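Local coordinates for uncharacterized protein (Bacteroides uniformis, PDB 4K61) that is of unknown function but belongs to the PepSY-like, putative beta-lactamase-inhibitor-like family, at residues Q112-P117 against I121-N126. Residues are numbered along the deposited sequence; the frame is centred on the assembly and turned at random. Where two conformers were deposited one is given.
Sequences QILFTP and IIRARN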
ATOM      1  N   GLN A 112      -5.640  10.107   4.526  1.00 18.15           N
ATOM      2  CA  GLN A 112      -4.795   8.949   4.637  1.00 17.68           C
ATOM      3  C   GLN A 112      -3.960   9.066   5.905  1.00 16.52           C
ATOM      4  O   GLN A 112      -3.226  10.065   6.093  1.00 17.57           O
ATOM      5  CB  GLN A 112      -3.893   8.826   3.443  1.00 20.13           C
ATOM      6  CG  GLN A 112      -2.933   7.638   3.515  1.00 20.84           C
ATOM      7  CD  GLN A 112      -1.866   7.752   2.437  1.00 24.01           C
ATOM      8  OE1 GLN A 112      -0.899   8.534   2.558  1.00 27.58           O
ATOM      9  NE2 GLN A 112      -2.031   6.973   1.392  1.00 24.42           N
ATOM     10  N   ILE A 113      -4.029   8.044   6.738  1.00 17.12           N
ATOM     11  CA  ILE A 113      -3.307   8.031   8.015  1.00 16.32           C
ATOM     12  C   ILE A 113      -2.334   6.853   8.012  1.00 16.17           C
ATOM     13  O   ILE A 113      -2.722   5.703   7.726  1.00 16.67           O
ATOM     14  CB  ILE A 113      -4.311   7.893   9.198  1.00 18.20           C
ATOM     15  CG1 ILE A 113      -5.463   8.912   9.101  1.00 20.45           C
ATOM     16  CG2 ILE A 113      -3.591   8.074  10.525  1.00 18.93           C
ATOM     17  CD1 ILE A 113      -6.750   8.337   8.557  1.00 22.53           C
ATOM     18  N   LEU A 114      -1.073   7.138   8.348  1.00 16.52           N
ATOM     19  CA  LEU A 114      -0.007   6.142   8.384  1.00 16.53           C
ATOM     20  C   LEU A 114       0.320   5.817   9.833  1.00 18.38           C
ATOM     21  O   LEU A 114       0.608   6.702  10.606  1.00 19.15           O
ATOM     22  CB  LEU A 114       1.210   6.636   7.654  1.00 17.32           C
ATOM     23  CG  LEU A 114       1.004   7.136   6.233  1.00 17.87           C
ATOM     24  CD1 LEU A 114       2.364   7.495   5.637  1.00 19.42           C
ATOM     25  CD2 LEU A 114       0.271   6.114   5.372  1.00 17.06           C
ATOM     26  N   PHE A 115       0.190   4.531  10.168  1.00 17.83           N
ATOM     27  CA  PHE A 115       0.459   4.020  11.483  1.00 18.81           C
ATOM     28  C   PHE A 115       1.681   3.099  11.454  1.00 19.22           C
ATOM     29  O   PHE A 115       1.855   2.314  10.503  1.00 19.85           O
ATOM     30  CB  PHE A 115      -0.705   3.162  11.964  1.00 18.23           C
ATOM     31  CG  PHE A 115      -1.987   3.897  12.174  1.00 18.23           C
ATOM     32  CD1 PHE A 115      -2.898   4.053  11.142  1.00 17.93           C
ATOM     33  CD2 PHE A 115      -2.303   4.408  13.431  1.00 18.93           C
ATOM     34  CE1 PHE A 115      -4.116   4.682  11.368  1.00 18.02           C
ATOM     35  CE2 PHE A 115      -3.482   5.070  13.647  1.00 19.11           C
ATOM     36  CZ  PHE A 115      -4.402   5.204  12.628  1.00 18.81           C
ATOM     37  N   THR A 116       2.490   3.121  12.507  1.00 20.37           N
ATOM     38  CA  THR A 116       3.444   2.050  12.727  1.00 21.14           C
ATOM     39  C   THR A 116       2.661   0.790  13.152  1.00 21.02           C
ATOM     40  O   THR A 116       1.487   0.883  13.528  1.00 19.82           O
ATOM     41  CB  THR A 116       4.431   2.380  13.860  1.00 24.77           C
ATOM     42  OG1 THR A 116       3.726   2.482  15.098  1.00 24.68           O
ATOM     43  CG2 THR A 116       5.133   3.690  13.577  1.00 25.00           C
ATOM     44  N   PRO A 117       3.317  -0.376  13.116  1.00 23.02           N
ATOM     45  CA  PRO A 117       2.590  -1.591  13.504  1.00 24.49           C
ATOM     46  C   PRO A 117       2.150  -1.595  14.971  1.00 26.92           C
ATOM     47  O   PRO A 117       1.262  -2.368  15.339  1.00 29.95           O
ATOM     48  CB  PRO A 117       3.604  -2.704  13.205  1.00 25.40           C
ATOM     49  CG  PRO A 117       4.500  -2.131  12.148  1.00 24.59           C
ATOM     50  CD  PRO A 117       4.647  -0.696  12.570  1.00 24.06           C
ATOM     51  N   ILE A 121       0.811   7.122  15.180  1.00 22.60           N
ATOM     52  CA  ILE A 121       0.548   7.826  13.942  1.00 21.64           C
ATOM     53  C   ILE A 121       1.795   8.571  13.528  1.00 21.52           C
ATOM     54  O   ILE A 121       2.255   9.424  14.270  1.00 23.75           O
ATOM     55  CB  ILE A 121      -0.599   8.808  14.098  1.00 21.72           C
ATOM     56  CG1 ILE A 121      -1.897   8.029  14.377  1.00 23.57           C
ATOM     57  CG2 ILE A 121      -0.768   9.630  12.818  1.00 21.74           C
ATOM     58  CD1 ILE A 121      -3.045   8.909  14.776  1.00 26.14           C
ATOM     59  N   ILE A 122       2.310   8.299  12.325  1.00 20.65           N
ATOM     60  CA  ILE A 122       3.497   8.968  11.850  1.00 23.37           C
ATOM     61  C   ILE A 122       3.198  10.096  10.846  1.00 20.42           C
ATOM     62  O   ILE A 122       3.984  11.015  10.701  1.00 20.39           O
ATOM     63  CB  ILE A 122       4.548   7.978  11.315  1.00 27.39           C
ATOM     64  CG1 ILE A 122       4.007   7.130  10.194  1.00 25.79           C
ATOM     65  CG2 ILE A 122       5.008   7.043  12.451  1.00 31.04           C
ATOM     66  CD1 ILE A 122       4.943   5.994   9.793  1.00 29.24           C
ATOM     67  N   ARG A 123       2.023  10.052  10.219  1.00 19.66           N
ATOM     68  CA  ARG A 123       1.649  11.079   9.250  0.70 19.14           C
ATOM     69  C   ARG A 123       0.152  10.951   8.954  1.00 18.31           C
ATOM     70  O   ARG A 123      -0.426   9.849   9.004  1.00 18.63           O
ATOM     71  CB  ARG A 123       2.445  10.885   7.967  0.70 20.09           C
ATOM     72  CG  ARG A 123       2.473  12.081   7.037  0.70 21.68           C
ATOM     73  CD  ARG A 123       3.344  11.767   5.841  0.70 23.94           C
ATOM     74  NE  ARG A 123       3.820  12.951   5.171  0.70 24.67           N
ATOM     75  CZ  ARG A 123       4.589  12.952   4.087  0.70 26.74           C
ATOM     76  NH1 ARG A 123       4.958  11.794   3.522  0.70 28.85           N
ATOM     77  NH2 ARG A 123       4.982  14.108   3.561  0.70 29.94           N
ATOM     78  N   ALA A 124      -0.469  12.080   8.677  1.00 18.41           N
ATOM     79  CA  ALA A 124      -1.850  12.085   8.163  1.00 18.95           C
ATOM     80  C   ALA A 124      -1.934  13.191   7.139  1.00 19.26           C
ATOM     81  O   ALA A 124      -1.363  14.284   7.327  1.00 20.90           O
ATOM     82  CB  ALA A 124      -2.853  12.299   9.284  1.00 19.66           C
ATOM     83  N   ARG A 125      -2.670  12.942   6.064  1.00 18.95           N
ATOM     84  CA  ARG A 125      -2.807  13.894   4.993  1.00 19.88           C
ATOM     85  C   ARG A 125      -4.215  13.911   4.428  1.00 19.66           C
ATOM     86  O   ARG A 125      -4.872  12.863   4.371  1.00 19.80           O
ATOM     87  CB  ARG A 125      -1.857  13.548   3.874  1.00 23.21           C
ATOM     88  CG  ARG A 125      -0.407  13.860   4.251  1.00 25.98           C
ATOM     89  CD  ARG A 125       0.538  13.621   3.084  1.00 29.63           C
ATOM     90  NE  ARG A 125       0.354  12.279   2.558  1.00 30.41           N
ATOM     91  CZ  ARG A 125       0.794  11.884   1.372  1.00 33.65           C
ATOM     92  NH1 ARG A 125       1.492  12.723   0.609  1.00 33.10           N
ATOM     93  NH2 ARG A 125       0.562  10.637   0.959  1.00 32.85           N
ATOM     94  N   ASN A 126      -4.630  15.100   4.024  1.00 21.07           N
ATOM     95  CA  ASN A 126      -5.843  15.240   3.230  1.00 21.80           C
ATOM     96  C   ASN A 126      -5.476  14.824   1.821  1.00 23.19           C
ATOM     97  O   ASN A 126      -4.721  15.521   1.122  1.00 24.84           O
ATOM     98  CB  ASN A 126      -6.344  16.666   3.296  1.00 23.67           C
ATOM     99  CG  ASN A 126      -7.633  16.861   2.543  1.00 25.27           C
ATOM    100  OD1 ASN A 126      -7.849  16.236   1.506  1.00 25.97           O
ATOM    101  ND2 ASN A 126      -8.459  17.789   3.025  1.00 25.80           N
TER
HETATM  102  O   HOH W   1      -0.496  10.285   4.881  1.00 25.44           O
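Q112 and R125 face each other as a hydrogen-bonded pair in an antiparallel beta hairpin. Their backbones are joined both ways, with Q112 N to R125 O at 2.9 Å. Their side chains run alongside each other on the same face of the sheet. R125 bends at chi3 (-53°), which brings NH2 to Q112 OE1 at 3.0 Å. That bond is nearly straight, and OE1 lies in the guanidinium plane. A water donates to Q112 O and OE1 and accepts from R125 NE. Q112 NE2 and R125 NH2 reach further, to P133 O and T138 OG1.

L114 N donates a hydrogen bond to R123 O, and L114 O accepts one from I122 N. A beta bulge then shifts the register, and F115 pairs with I121. Packing is tight on the buried 112-116 side: I121 CG1 lies 3.4 Å from F115 CE2, obliquely to the ring. T116 CG2 meets I122 CG2 at 3.5 Å.

I121 and I122 still remain exposed. R123 is looser: its extended side chain leads away from 112-117, with R125 CD over one guanidinium face.

Strand 121-126 is an edge strand. Strand 110-115 lies between it and strand 97-103. Helix 67-75 covers F115, and helix 136-139 packs on Q112 and L114.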